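Local structure of macrophomate synthase intermolecular Diels-Alderase (Macrophoma commelinae, 1IZC) at residues 76-81 / 109-114; 188-193 / 233-238; 248-253 / 266-271. The protein is a TIM-barrel enzyme of the HpcH/HpaI aldolase/citrate lyase family that holds magnesium and pyruvic acid in its pocket and assembles from several copies of the chain. The protein carries 1 engineered substitution. All coordinates share one frame; numbering follows the deposited sequence.

Contact 1 (76-81 / 109-114)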
ATOM      1  N   PHE A  76       2.158   9.927  -7.736  1.00  9.69           N
ATOM      2  CA  PHE A  76       1.045   8.990  -7.741  1.00 12.44           C
ATOM      3  C   PHE A  76       1.410   7.663  -8.406  1.00 11.64           C
ATOM      4  O   PHE A  76       1.924   7.657  -9.526  1.00 16.19           O
ATOM      5  CB  PHE A  76      -0.152   9.552  -8.529  1.00 15.17           C
ATOM      6  CG  PHE A  76      -0.764  10.786  -7.938  1.00 17.41           C
ATOM      7  CD1 PHE A  76      -0.235  12.047  -8.208  1.00 14.62           C
ATOM      8  CD2 PHE A  76      -1.881  10.685  -7.114  1.00 13.49           C
ATOM      9  CE1 PHE A  76      -0.815  13.198  -7.660  1.00 16.78           C
ATOM     10  CE2 PHE A  76      -2.469  11.817  -6.561  1.00 12.62           C
ATOM     11  CZ  PHE A  76      -1.938  13.080  -6.830  1.00 17.17           C
ATOM     12  N   ASN A  77       1.146   6.552  -7.719  1.00 10.07           N
ATOM     13  CA  ASN A  77       1.343   5.232  -8.321  1.00 10.28           C
ATOM     14  C   ASN A  77       0.149   5.063  -9.262  1.00  9.55           C
ATOM     15  O   ASN A  77      -0.818   5.823  -9.194  1.00  9.46           O
ATOM     16  CB  ASN A  77       1.293   4.112  -7.281  1.00  7.12           C
ATOM     17  CG  ASN A  77       2.525   4.067  -6.407  1.00  9.19           C
ATOM     18  OD1 ASN A  77       3.599   4.517  -6.809  1.00  9.25           O
ATOM     19  ND2 ASN A  77       2.383   3.494  -5.208  1.00  8.66           N
ATOM     20  N   ARG A  78       0.195   4.043 -10.106  1.00  7.20           N
ATOM     21  CA  ARG A  78      -0.871   3.813 -11.058  1.00  7.71           C
ATOM     22  C   ARG A  78      -2.252   3.619 -10.435  1.00  8.38           C
ATOM     23  O   ARG A  78      -3.200   4.320 -10.790  1.00  8.09           O
ATOM     24  CB  ARG A  78      -0.535   2.606 -11.928  1.00  9.88           C
ATOM     25  CG  ARG A  78      -1.527   2.424 -13.079  1.00  8.04           C
ATOM     26  CD  ARG A  78      -1.140   1.247 -13.949  1.00  8.52           C
ATOM     27  NE  ARG A  78      -1.996   1.158 -15.130  1.00  7.71           N
ATOM     28  CZ  ARG A  78      -1.854   0.234 -16.075  1.00  9.88           C
ATOM     29  NH1 ARG A  78      -0.898  -0.679 -15.963  1.00 10.02           N
ATOM     30  NH2 ARG A  78      -2.645   0.245 -17.148  1.00  8.99           N
ATOM     31  N   LEU A  79      -2.368   2.669  -9.512  1.00  7.19           N
ATOM     32  CA  LEU A  79      -3.659   2.403  -8.897  1.00  9.17           C
ATOM     33  C   LEU A  79      -4.134   3.603  -8.089  1.00  8.60           C
ATOM     34  O   LEU A  79      -5.322   3.932  -8.103  1.00  9.13           O
ATOM     35  CB  LEU A  79      -3.585   1.149  -8.015  1.00  8.95           C
ATOM     36  CG  LEU A  79      -4.896   0.764  -7.307  1.00 10.88           C
ATOM     37  CD1 LEU A  79      -6.020   0.636  -8.316  1.00 15.20           C
ATOM     38  CD2 LEU A  79      -4.693  -0.557  -6.560  1.00 12.87           C
ATOM     39  N   GLU A  80      -3.207   4.258  -7.397  1.00  8.59           N
ATOM     40  CA  GLU A  80      -3.553   5.428  -6.594  1.00 11.14           C
ATOM     41  C   GLU A  80      -4.042   6.598  -7.459  1.00  7.50           C
ATOM     42  O   GLU A  80      -4.911   7.357  -7.035  1.00  8.27           O
ATOM     43  CB  GLU A  80      -2.359   5.834  -5.728  1.00 10.58           C
ATOM     44  CG  GLU A  80      -2.135   4.938  -4.473  1.00 19.69           C
ATOM     45  CD  GLU A  80      -1.811   3.460  -4.763  1.00 28.37           C
ATOM     46  OE1 GLU A  80      -1.247   3.135  -5.826  1.00 18.74           O
ATOM     47  OE2 GLU A  80      -2.105   2.607  -3.893  1.00 35.35           O
ATOM     48  N   LEU A  81      -3.486   6.741  -8.665  1.00  7.96           N
ATOM     49  CA  LEU A  81      -3.920   7.788  -9.601  1.00  6.76           C
ATOM     50  C   LEU A  81      -5.371   7.482  -9.990  1.00  6.54           C
ATOM     51  O   LEU A  81      -6.242   8.357  -9.993  1.00  7.14           O
ATOM     52  CB  LEU A  81      -3.050   7.781 -10.863  1.00  5.60           C
ATOM     53  CG  LEU A  81      -3.553   8.658 -12.022  1.00  8.70           C
ATOM     54  CD1 LEU A  81      -3.702  10.128 -11.561  1.00 10.31           C
ATOM     55  CD2 LEU A  81      -2.556   8.569 -13.179  1.00  8.78           C
ATOM     56  N   SER A 109       0.561   6.289 -17.925  1.00  9.54           N
ATOM     57  CA  SER A 109      -0.044   7.343 -17.102  1.00  9.56           C
ATOM     58  C   SER A 109      -1.264   7.892 -17.846  1.00  8.93           C
ATOM     59  O   SER A 109      -2.313   8.144 -17.259  1.00  7.11           O
ATOM     60  CB  SER A 109       0.946   8.491 -16.859  1.00 13.78           C
ATOM     61  OG  SER A 109       2.047   8.084 -16.059  1.00 18.39           O
ATOM     62  N   LEU A 110      -1.117   8.072 -19.156  1.00  9.18           N
ATOM     63  CA  LEU A 110      -2.198   8.611 -19.970  1.00  9.78           C
ATOM     64  C   LEU A 110      -3.408   7.691 -20.014  1.00 10.49           C
ATOM     65  O   LEU A 110      -4.524   8.135 -19.782  1.00  8.10           O
ATOM     66  CB  LEU A 110      -1.712   8.869 -21.396  1.00 12.41           C
ATOM     67  CG  LEU A 110      -2.784   9.377 -22.367  1.00  8.66           C
ATOM     68  CD1 LEU A 110      -3.310  10.747 -21.905  1.00  8.90           C
ATOM     69  CD2 LEU A 110      -2.165   9.482 -23.762  1.00 10.26           C
ATOM     70  N   SER A 111      -3.196   6.408 -20.307  1.00  9.61           N
ATOM     71  CA  SER A 111      -4.337   5.501 -20.379  1.00 11.32           C
ATOM     72  C   SER A 111      -4.983   5.337 -19.011  1.00  9.54           C
ATOM     73  O   SER A 111      -6.199   5.209 -18.910  1.00  8.82           O
ATOM     74  CB  SER A 111      -3.925   4.138 -20.948  1.00 12.89           C
ATOM     75  OG  SER A 111      -3.062   3.459 -20.070  1.00 15.23           O
ATOM     76  N   THR A 112      -4.178   5.370 -17.955  1.00  7.62           N
ATOM     77  CA  THR A 112      -4.725   5.241 -16.608  1.00  8.97           C
ATOM     78  C   THR A 112      -5.621   6.441 -16.302  1.00  8.77           C
ATOM     79  O   THR A 112      -6.740   6.292 -15.794  1.00  6.73           O
ATOM     80  CB  THR A 112      -3.593   5.185 -15.560  1.00 10.53           C
ATOM     81  OG1 THR A 112      -2.803   4.005 -15.778  1.00 11.09           O
ATOM     82  CG2 THR A 112      -4.175   5.176 -14.136  1.00  8.24           C
ATOM     83  N   ALA A 113      -5.131   7.639 -16.618  1.00  8.01           N
ATOM     84  CA  ALA A 113      -5.899   8.847 -16.357  1.00  7.60           C
ATOM     85  C   ALA A 113      -7.206   8.821 -17.134  1.00  7.90           C
ATOM     86  O   ALA A 113      -8.264   9.115 -16.589  1.00  7.69           O
ATOM     87  CB  ALA A 113      -5.088  10.088 -16.737  1.00  6.60           C
ATOM     88  N   LEU A 114      -7.150   8.444 -18.408  1.00  7.24           N
ATOM     89  CA  LEU A 114      -8.377   8.415 -19.203  1.00  7.88           C
ATOM     90  C   LEU A 114      -9.346   7.318 -18.746  1.00  7.31           C
ATOM     91  O   LEU A 114     -10.544   7.578 -18.546  1.00 10.40           O
ATOM     92  CB  LEU A 114      -8.038   8.211 -20.682  1.00  8.38           C
ATOM     93  CG  LEU A 114      -7.239   9.334 -21.361  1.00  9.23           C
ATOM     94  CD1 LEU A 114      -6.755   8.826 -22.720  1.00 12.04           C
ATOM     95  CD2 LEU A 114      -8.084  10.594 -21.509  1.00 16.44           C
TER
HETATM   96  O   HOH W   1      -4.671   2.099 -18.054  1.00 13.99           O
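Arg78 brings its end to Thr112: CG is anti to the backbone N (chi1 -172°) and the chain runs extended to NE, while Thr112 turns OG1 anti to its own carbonyl carbon (chi1 -64°), which leaves CG2 anti to the backbone N. The hydroxyl thereby lies beside the arginine chain and the methyl faces the other helix. Arg78 NE gives Thr112 OG1 a weak, bent hydrogen bond of 3.0 Å, the hydroxyl standing oblique to the guanidinium. Arg78 CG also lies 3.4 Å from Thr112 OG1. Thr112 OG1 is hydrogen-bonded to Val108 O one turn back in its helix as well. Farther out, Arg78 NH2 donates to a water in the guanidinium plane, 2.9 Å away, and this water is also hydrogen-bonded to Ser111 OG, at 2.9 Å, so the guanidinium reaches Thr112 directly and Ser111 only through the water. The apolar half is carried by the methyl: Thr112 CG2 rests 3.6 Å from Arg78 O and 3.9 Å from Leu81 CD2, and Leu81 CD2 reaches on to Ser109 O at 4.1 Å. The strongest partner of the guanidinium is Val71 O of a second subunit, bonded through NH1, and Met75 of that subunit packs on Thr112. The contact joins the first turn of helix 78-91 to the middle of helix 107-116, two successive outer helices of the barrel, beside a subunit interface; inward, Leu81 touches Ile69 of strand 66-70 and Ala113 touches Ile121 of strand 120-123.

Contact 2 (188-193 / 233-238)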
ATOM      1  N   LYS A 188      11.549  27.311 -27.395  1.00 13.41           N
ATOM      2  CA  LYS A 188      11.090  26.771 -28.672  1.00 15.74           C
ATOM      3  C   LYS A 188       9.565  26.676 -28.707  1.00 15.54           C
ATOM      4  O   LYS A 188       8.950  26.844 -29.763  1.00 17.13           O
ATOM      5  CB  LYS A 188      11.702  25.391 -28.925  1.00 18.84           C
ATOM      6  CG  LYS A 188      13.179  25.433 -29.290  1.00 25.68           C
ATOM      7  CD  LYS A 188      13.674  24.060 -29.733  1.00 34.24           C
ATOM      8  CE  LYS A 188      15.107  24.132 -30.253  1.00 38.23           C
ATOM      9  NZ  LYS A 188      15.626  22.796 -30.672  1.00 47.93           N
ATOM     10  N   GLY A 189       8.956  26.400 -27.554  1.00 14.61           N
ATOM     11  CA  GLY A 189       7.505  26.306 -27.501  1.00 11.69           C
ATOM     12  C   GLY A 189       6.866  27.654 -27.805  1.00 14.10           C
ATOM     13  O   GLY A 189       5.901  27.754 -28.567  1.00 13.52           O
ATOM     14  N   VAL A 190       7.411  28.697 -27.199  1.00 14.62           N
ATOM     15  CA  VAL A 190       6.912  30.045 -27.412  1.00 16.42           C
ATOM     16  C   VAL A 190       7.139  30.453 -28.868  1.00 18.35           C
ATOM     17  O   VAL A 190       6.275  31.064 -29.500  1.00 16.39           O
ATOM     18  CB  VAL A 190       7.622  31.029 -26.456  1.00 15.72           C
ATOM     19  CG1 VAL A 190       7.359  32.479 -26.882  1.00 19.77           C
ATOM     20  CG2 VAL A 190       7.112  30.805 -25.032  1.00 15.06           C
ATOM     21  N   GLU A 191       8.291  30.086 -29.414  1.00 17.43           N
ATOM     22  CA  GLU A 191       8.593  30.440 -30.794  1.00 20.89           C
ATOM     23  C   GLU A 191       7.624  29.800 -31.790  1.00 20.09           C
ATOM     24  O   GLU A 191       7.396  30.335 -32.880  1.00 19.17           O
ATOM     25  CB  GLU A 191      10.040  30.054 -31.129  1.00 23.34           C
ATOM     26  CG  GLU A 191      11.054  30.724 -30.201  1.00 33.60           C
ATOM     27  CD  GLU A 191      12.512  30.463 -30.562  1.00 41.27           C
ATOM     28  OE1 GLU A 191      12.895  29.285 -30.748  1.00 40.90           O
ATOM     29  OE2 GLU A 191      13.280  31.449 -30.637  1.00 39.71           O
ATOM     30  N   ASN A 192       7.026  28.674 -31.410  1.00 17.51           N
ATOM     31  CA  ASN A 192       6.105  27.977 -32.301  1.00 15.15           C
ATOM     32  C   ASN A 192       4.660  28.003 -31.778  1.00 13.73           C
ATOM     33  O   ASN A 192       3.824  27.221 -32.227  1.00 13.60           O
ATOM     34  CB  ASN A 192       6.593  26.528 -32.469  1.00 14.97           C
ATOM     35  CG  ASN A 192       5.928  25.804 -33.627  1.00 19.18           C
ATOM     36  OD1 ASN A 192       5.614  26.402 -34.660  1.00 19.21           O
ATOM     37  ND2 ASN A 192       5.726  24.498 -33.467  1.00 18.15           N
ATOM     38  N   VAL A 193       4.357  28.915 -30.858  1.00 11.77           N
ATOM     39  CA  VAL A 193       3.012  28.954 -30.273  1.00 12.79           C
ATOM     40  C   VAL A 193       1.895  29.305 -31.253  1.00 14.45           C
ATOM     41  O   VAL A 193       0.759  28.863 -31.090  1.00 14.36           O
ATOM     42  CB  VAL A 193       2.952  29.907 -29.042  1.00 11.70           C
ATOM     43  CG1 VAL A 193       3.031  31.365 -29.483  1.00 14.65           C
ATOM     44  CG2 VAL A 193       1.668  29.664 -28.260  1.00 12.92           C
ATOM     45  N   VAL A 233       7.626  38.968 -20.487  1.00 22.98           N
ATOM     46  CA  VAL A 233       6.425  39.718 -20.848  1.00 23.84           C
ATOM     47  C   VAL A 233       6.077  39.463 -22.311  1.00 21.43           C
ATOM     48  O   VAL A 233       4.923  39.180 -22.642  1.00 22.46           O
ATOM     49  CB  VAL A 233       6.621  41.241 -20.624  1.00 25.77           C
ATOM     50  CG1 VAL A 233       5.404  42.010 -21.139  1.00 25.90           C
ATOM     51  CG2 VAL A 233       6.816  41.519 -19.142  1.00 25.59           C
ATOM     52  N   GLU A 234       7.074  39.562 -23.185  1.00 20.75           N
ATOM     53  CA  GLU A 234       6.862  39.332 -24.609  1.00 19.74           C
ATOM     54  C   GLU A 234       6.354  37.912 -24.851  1.00 19.45           C
ATOM     55  O   GLU A 234       5.451  37.696 -25.661  1.00 18.23           O
ATOM     56  CB  GLU A 234       8.163  39.532 -25.387  1.00 23.23           C
ATOM     57  CG  GLU A 234       8.671  40.961 -25.397  1.00 34.12           C
ATOM     58  CD  GLU A 234      10.052  41.077 -26.014  1.00 42.82           C
ATOM     59  OE1 GLU A 234      10.242  40.576 -27.146  1.00 46.58           O
ATOM     60  OE2 GLU A 234      10.945  41.671 -25.369  1.00 47.24           O
ATOM     61  N   ALA A 235       6.946  36.951 -24.145  1.00 17.52           N
ATOM     62  CA  ALA A 235       6.558  35.551 -24.290  1.00 18.77           C
ATOM     63  C   ALA A 235       5.098  35.358 -23.901  1.00 14.38           C
ATOM     64  O   ALA A 235       4.340  34.701 -24.614  1.00 15.26           O
ATOM     65  CB  ALA A 235       7.453  34.663 -23.425  1.00 15.14           C
ATOM     66  N   MET A 236       4.700  35.931 -22.775  1.00 14.87           N
ATOM     67  CA  MET A 236       3.315  35.799 -22.329  1.00 17.81           C
ATOM     68  C   MET A 236       2.355  36.515 -23.275  1.00 19.05           C
ATOM     69  O   MET A 236       1.219  36.078 -23.475  1.00 17.48           O
ATOM     70  CB  MET A 236       3.143  36.348 -20.917  1.00 19.21           C
ATOM     71  CG  MET A 236       3.585  35.391 -19.825  1.00 25.67           C
ATOM     72  SD  MET A 236       2.842  33.758 -20.057  1.00 31.97           S
ATOM     73  CE  MET A 236       1.145  34.122 -19.892  1.00 16.47           C
ATOM     74  N   THR A 237       2.812  37.617 -23.858  1.00 20.45           N
ATOM     75  CA  THR A 237       1.970  38.352 -24.785  1.00 20.31           C
ATOM     76  C   THR A 237       1.746  37.540 -26.044  1.00 18.03           C
ATOM     77  O   THR A 237       0.622  37.466 -26.547  1.00 21.53           O
ATOM     78  CB  THR A 237       2.596  39.705 -25.162  1.00 21.59           C
ATOM     79  OG1 THR A 237       2.602  40.553 -24.008  1.00 25.81           O
ATOM     80  CG2 THR A 237       1.790  40.370 -26.273  1.00 27.36           C
ATOM     81  N   LYS A 238       2.810  36.932 -26.555  1.00 18.20           N
ATOM     82  CA  LYS A 238       2.698  36.123 -27.758  1.00 16.02           C
ATOM     83  C   LYS A 238       1.791  34.924 -27.486  1.00 17.19           C
ATOM     84  O   LYS A 238       0.925  34.585 -28.295  1.00 14.37           O
ATOM     85  CB  LYS A 238       4.074  35.648 -28.208  1.00 16.97           C
ATOM     86  CG  LYS A 238       4.053  34.897 -29.526  1.00 19.60           C
ATOM     87  CD  LYS A 238       5.446  34.429 -29.916  1.00 19.96           C
ATOM     88  CE  LYS A 238       5.423  33.705 -31.247  1.00 24.68           C
ATOM     89  NZ  LYS A 238       6.741  33.107 -31.565  1.00 27.33           N
TER
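Lys238 NZ reaches the C-terminal end of helix 187-191 and donates to two successive carbonyls: to Val190 O at 2.9 Å, and more weakly to Glu191 O at 3.1 Å. At Val190 O the ammonium comes in at a C=O...N angle of 126°, tilted 27° from the carbonyl plane, and Val193 N approaches from the opposite face, so this oxygen is gripped from both sides. The rest of the lysine supplies the apolar part of the contact. Its chain, with CG anti to the backbone N (chi1 -175°) and extended beyond, slides past Val193 in the opposite direction; Val193 CG1 touches Lys238 CG at 3.7 Å and CE at 3.8 Å. Val190 crosses the same chain obliquely, its CG1 lying 4.1 Å from Lys238 CD, and one turn earlier in the lysine's helix Ala235 CB meets Val190 CG1 at 4.1 Å. Behind this shell, Tyr212 of helix 209-215 packs on both Val190 and Ala235, and Val190 also leans on Phe207 of strand 205-207. Asn192, where the chain leaves the helix, is held through ND2 by Glu127 O. The carboxylate of Glu191 is not in contact with the ammonium; OE2 stays 6.8 Å from Lys238 NZ, near enough perhaps for a mild attraction. A lysine ammonium donating to carbonyls at the C-terminal end of a helix is consistent with a favourable meeting of positive charge and helix dipole. Here it ties together two helices of the outer layer of a TIM barrel.

Contact 3 (248-253 / 266-271)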
ATOM      1  N   VAL A 248      -9.105  29.908 -28.084  1.00 11.10           N
ATOM      2  CA  VAL A 248      -8.662  28.862 -27.158  1.00 11.15           C
ATOM      3  C   VAL A 248      -8.569  29.434 -25.746  1.00 12.19           C
ATOM      4  O   VAL A 248      -7.867  30.421 -25.505  1.00 15.85           O
ATOM      5  CB  VAL A 248      -7.285  28.306 -27.585  1.00 12.02           C
ATOM      6  CG1 VAL A 248      -6.834  27.209 -26.625  1.00 10.84           C
ATOM      7  CG2 VAL A 248      -7.390  27.735 -28.988  1.00 11.29           C
ATOM      8  N   PRO A 249      -9.285  28.830 -24.787  1.00 13.61           N
ATOM      9  CA  PRO A 249      -9.206  29.375 -23.430  1.00 14.49           C
ATOM     10  C   PRO A 249      -7.881  29.041 -22.778  1.00 13.57           C
ATOM     11  O   PRO A 249      -7.292  28.000 -23.058  1.00 11.04           O
ATOM     12  CB  PRO A 249     -10.375  28.706 -22.724  1.00 13.50           C
ATOM     13  CG  PRO A 249     -10.399  27.344 -23.362  1.00 12.14           C
ATOM     14  CD  PRO A 249     -10.183  27.661 -24.837  1.00 10.59           C
ATOM     15  N   ILE A 250      -7.412  29.928 -21.909  1.00 12.48           N
ATOM     16  CA  ILE A 250      -6.155  29.689 -21.214  1.00 13.98           C
ATOM     17  C   ILE A 250      -6.418  29.023 -19.866  1.00 13.71           C
ATOM     18  O   ILE A 250      -7.402  29.329 -19.180  1.00 13.05           O
ATOM     19  CB  ILE A 250      -5.378  31.006 -20.993  1.00 14.45           C
ATOM     20  CG1 ILE A 250      -5.040  31.637 -22.351  1.00 17.98           C
ATOM     21  CG2 ILE A 250      -4.089  30.735 -20.207  1.00 15.45           C
ATOM     22  CD1 ILE A 250      -4.419  33.021 -22.247  1.00 18.02           C
ATOM     23  N   PHE A 251      -5.534  28.089 -19.519  1.00 12.82           N
ATOM     24  CA  PHE A 251      -5.565  27.340 -18.266  1.00 12.54           C
ATOM     25  C   PHE A 251      -4.362  27.839 -17.479  1.00 13.68           C
ATOM     26  O   PHE A 251      -3.269  27.958 -18.033  1.00 13.80           O
ATOM     27  CB  PHE A 251      -5.352  25.849 -18.520  1.00 13.97           C
ATOM     28  CG  PHE A 251      -6.571  25.115 -18.968  1.00 14.76           C
ATOM     29  CD1 PHE A 251      -7.288  25.526 -20.089  1.00 16.26           C
ATOM     30  CD2 PHE A 251      -6.977  23.969 -18.294  1.00 18.51           C
ATOM     31  CE1 PHE A 251      -8.398  24.796 -20.532  1.00 20.75           C
ATOM     32  CE2 PHE A 251      -8.079  23.234 -18.724  1.00 24.42           C
ATOM     33  CZ  PHE A 251      -8.792  23.648 -19.849  1.00 19.60           C
ATOM     34  N   GLY A 252      -4.536  28.125 -16.195  1.00 16.05           N
ATOM     35  CA  GLY A 252      -3.394  28.595 -15.430  1.00 18.14           C
ATOM     36  C   GLY A 252      -3.640  28.591 -13.935  1.00 16.98           C
ATOM     37  O   GLY A 252      -4.662  28.096 -13.476  1.00 15.66           O
ATOM     38  N   GLY A 253      -2.706  29.161 -13.181  1.00 21.33           N
ATOM     39  CA  GLY A 253      -2.850  29.206 -11.737  1.00 20.78           C
ATOM     40  C   GLY A 253      -2.863  30.637 -11.248  1.00 20.08           C
ATOM     41  O   GLY A 253      -2.412  31.536 -11.945  1.00 22.18           O
ATOM     42  N   GLN A 266      -7.466  38.475 -19.216  1.00 21.62           N
ATOM     43  CA  GLN A 266      -6.402  38.007 -20.093  1.00 22.91           C
ATOM     44  C   GLN A 266      -6.786  36.770 -20.902  1.00 24.73           C
ATOM     45  O   GLN A 266      -6.019  36.320 -21.752  1.00 25.41           O
ATOM     46  CB  GLN A 266      -5.155  37.693 -19.277  1.00 25.36           C
ATOM     47  CG  GLN A 266      -4.502  38.900 -18.658  1.00 29.62           C
ATOM     48  CD  GLN A 266      -3.315  38.521 -17.804  1.00 33.24           C
ATOM     49  OE1 GLN A 266      -2.380  37.869 -18.276  1.00 37.96           O
ATOM     50  NE2 GLN A 266      -3.343  38.927 -16.539  1.00 33.40           N
ATOM     51  N   GLY A 267      -7.961  36.213 -20.628  1.00 19.64           N
ATOM     52  CA  GLY A 267      -8.398  35.047 -21.368  1.00 19.48           C
ATOM     53  C   GLY A 267      -8.366  33.723 -20.622  1.00 16.13           C
ATOM     54  O   GLY A 267      -8.636  32.686 -21.222  1.00 15.66           O
ATOM     55  N   TYR A 268      -8.036  33.733 -19.333  1.00 14.48           N
ATOM     56  CA  TYR A 268      -8.021  32.471 -18.586  1.00 10.84           C
ATOM     57  C   TYR A 268      -9.456  32.042 -18.304  1.00 11.52           C
ATOM     58  O   TYR A 268     -10.261  32.851 -17.852  1.00 13.27           O
ATOM     59  CB  TYR A 268      -7.291  32.621 -17.241  1.00 10.24           C
ATOM     60  CG  TYR A 268      -5.790  32.835 -17.337  1.00 15.97           C
ATOM     61  CD1 TYR A 268      -5.271  33.897 -18.071  1.00 18.91           C
ATOM     62  CD2 TYR A 268      -4.897  32.008 -16.652  1.00 23.29           C
ATOM     63  CE1 TYR A 268      -3.911  34.142 -18.122  1.00 21.91           C
ATOM     64  CE2 TYR A 268      -3.518  32.247 -16.696  1.00 23.33           C
ATOM     65  CZ  TYR A 268      -3.040  33.318 -17.435  1.00 29.77           C
ATOM     66  OH  TYR A 268      -1.688  33.589 -17.491  1.00 33.45           O
ATOM     67  N   ARG A 269      -9.773  30.776 -18.552  1.00  9.87           N
ATOM     68  CA  ARG A 269     -11.119  30.274 -18.285  1.00  9.00           C
ATOM     69  C   ARG A 269     -11.100  29.051 -17.371  1.00  9.87           C
ATOM     70  O   ARG A 269     -12.141  28.469 -17.080  1.00 10.52           O
ATOM     71  CB  ARG A 269     -11.848  29.967 -19.597  1.00  9.82           C
ATOM     72  CG  ARG A 269     -12.024  31.201 -20.488  1.00 15.11           C
ATOM     73  CD  ARG A 269     -13.033  32.197 -19.914  1.00 12.44           C
ATOM     74  NE  ARG A 269     -13.154  33.374 -20.782  1.00 14.45           N
ATOM     75  CZ  ARG A 269     -12.433  34.484 -20.648  1.00 17.60           C
ATOM     76  NH1 ARG A 269     -11.541  34.587 -19.674  1.00 15.90           N
ATOM     77  NH2 ARG A 269     -12.592  35.496 -21.503  1.00 14.90           N
ATOM     78  N   ALA A 270      -9.910  28.664 -16.925  1.00 10.82           N
ATOM     79  CA  ALA A 270      -9.764  27.541 -15.983  1.00 13.44           C
ATOM     80  C   ALA A 270      -8.591  27.970 -15.132  1.00 10.98           C
ATOM     81  O   ALA A 270      -7.460  28.041 -15.621  1.00 11.89           O
ATOM     82  CB  ALA A 270      -9.450  26.245 -16.709  1.00  9.40           C
ATOM     83  N   ILE A 271      -8.861  28.270 -13.863  1.00 12.05           N
ATOM     84  CA  ILE A 271      -7.818  28.757 -12.971  1.00 10.50           C
ATOM     85  C   ILE A 271      -7.703  27.933 -11.693  1.00 10.15           C
ATOM     86  O   ILE A 271      -8.694  27.725 -11.004  1.00  9.61           O
ATOM     87  CB  ILE A 271      -8.108  30.213 -12.546  1.00 13.91           C
ATOM     88  CG1 ILE A 271      -8.364  31.081 -13.787  1.00 11.26           C
ATOM     89  CG2 ILE A 271      -6.938  30.758 -11.726  1.00 13.96           C
ATOM     90  CD1 ILE A 271      -8.818  32.500 -13.445  1.00 13.65           C
TER
HETATM   91  O   HOH W   2      -8.080  32.904 -24.511  1.00 25.59           O
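Strand 250-253 pairs in parallel with 268-271 through a beta bulge: Ile250 O accepts a hydrogen bond from Arg269 N at 2.8 Å and a weak one from Ala270 N at 3.4 Å, while Ile250 N donates to Gly267 O and Gly252 N to Ala270 O at 3.0 Å. Tyr268 carries the side-chain contact on one face of the sheet: chi1 of -61° sets Ile250 CG1 anti to the carbonyl carbon and leaves CG2 anti to the backbone N; CG2 sits over the ring centre at 3.7 Å from the centroid, only 3° off the normal. Gly252, with no side chain on the tyrosine face, lets the ring edge come against its CA. On the other face Ala270 CB stands over the centre of the Phe251 ring, 3.7 Å from its centroid. Pro249 CB touches Arg269 CB at 3.7 Å, but the arginine tip turns back, Arg269 NH1 bonding Tyr268 O at 2.8 Å and Ile264 O. Met36 and Leu32 of helix 28-37 cover Pro249 and Phe251. Backbone bonds thus pair barrel strand 250-253 with 268-269 and the corner at Ala270, before strand 271-275, while a CH-pi contact on each face adds dispersion without any charged pair across the two segments.

All three contacts belong to one TIM barrel but to two layers. Contact 3 is strand against strand in the barrel wall, nearer the chain's centre, whereas contacts 1 and 2 join helices outside it; all three are partly buried. Their chemistry follows: contact 3 rests on backbone bonds and methyl-on-ring packing, contacts 1 and 2 on a long cationic side chain whose apolar part also packs. In contact 1 the cation meets one hydroxyl directly and another through water, and bonds a carbonyl of another subunit; in contact 2 it meets helix-end carbonyls, with no other chain touching. Contacts 2 and 3 adjoin, Met236 CE lying 3.8 Å from Tyr268 OH. Contact 1 lies across the chain's centre from contact 3, centres about 25 Å apart.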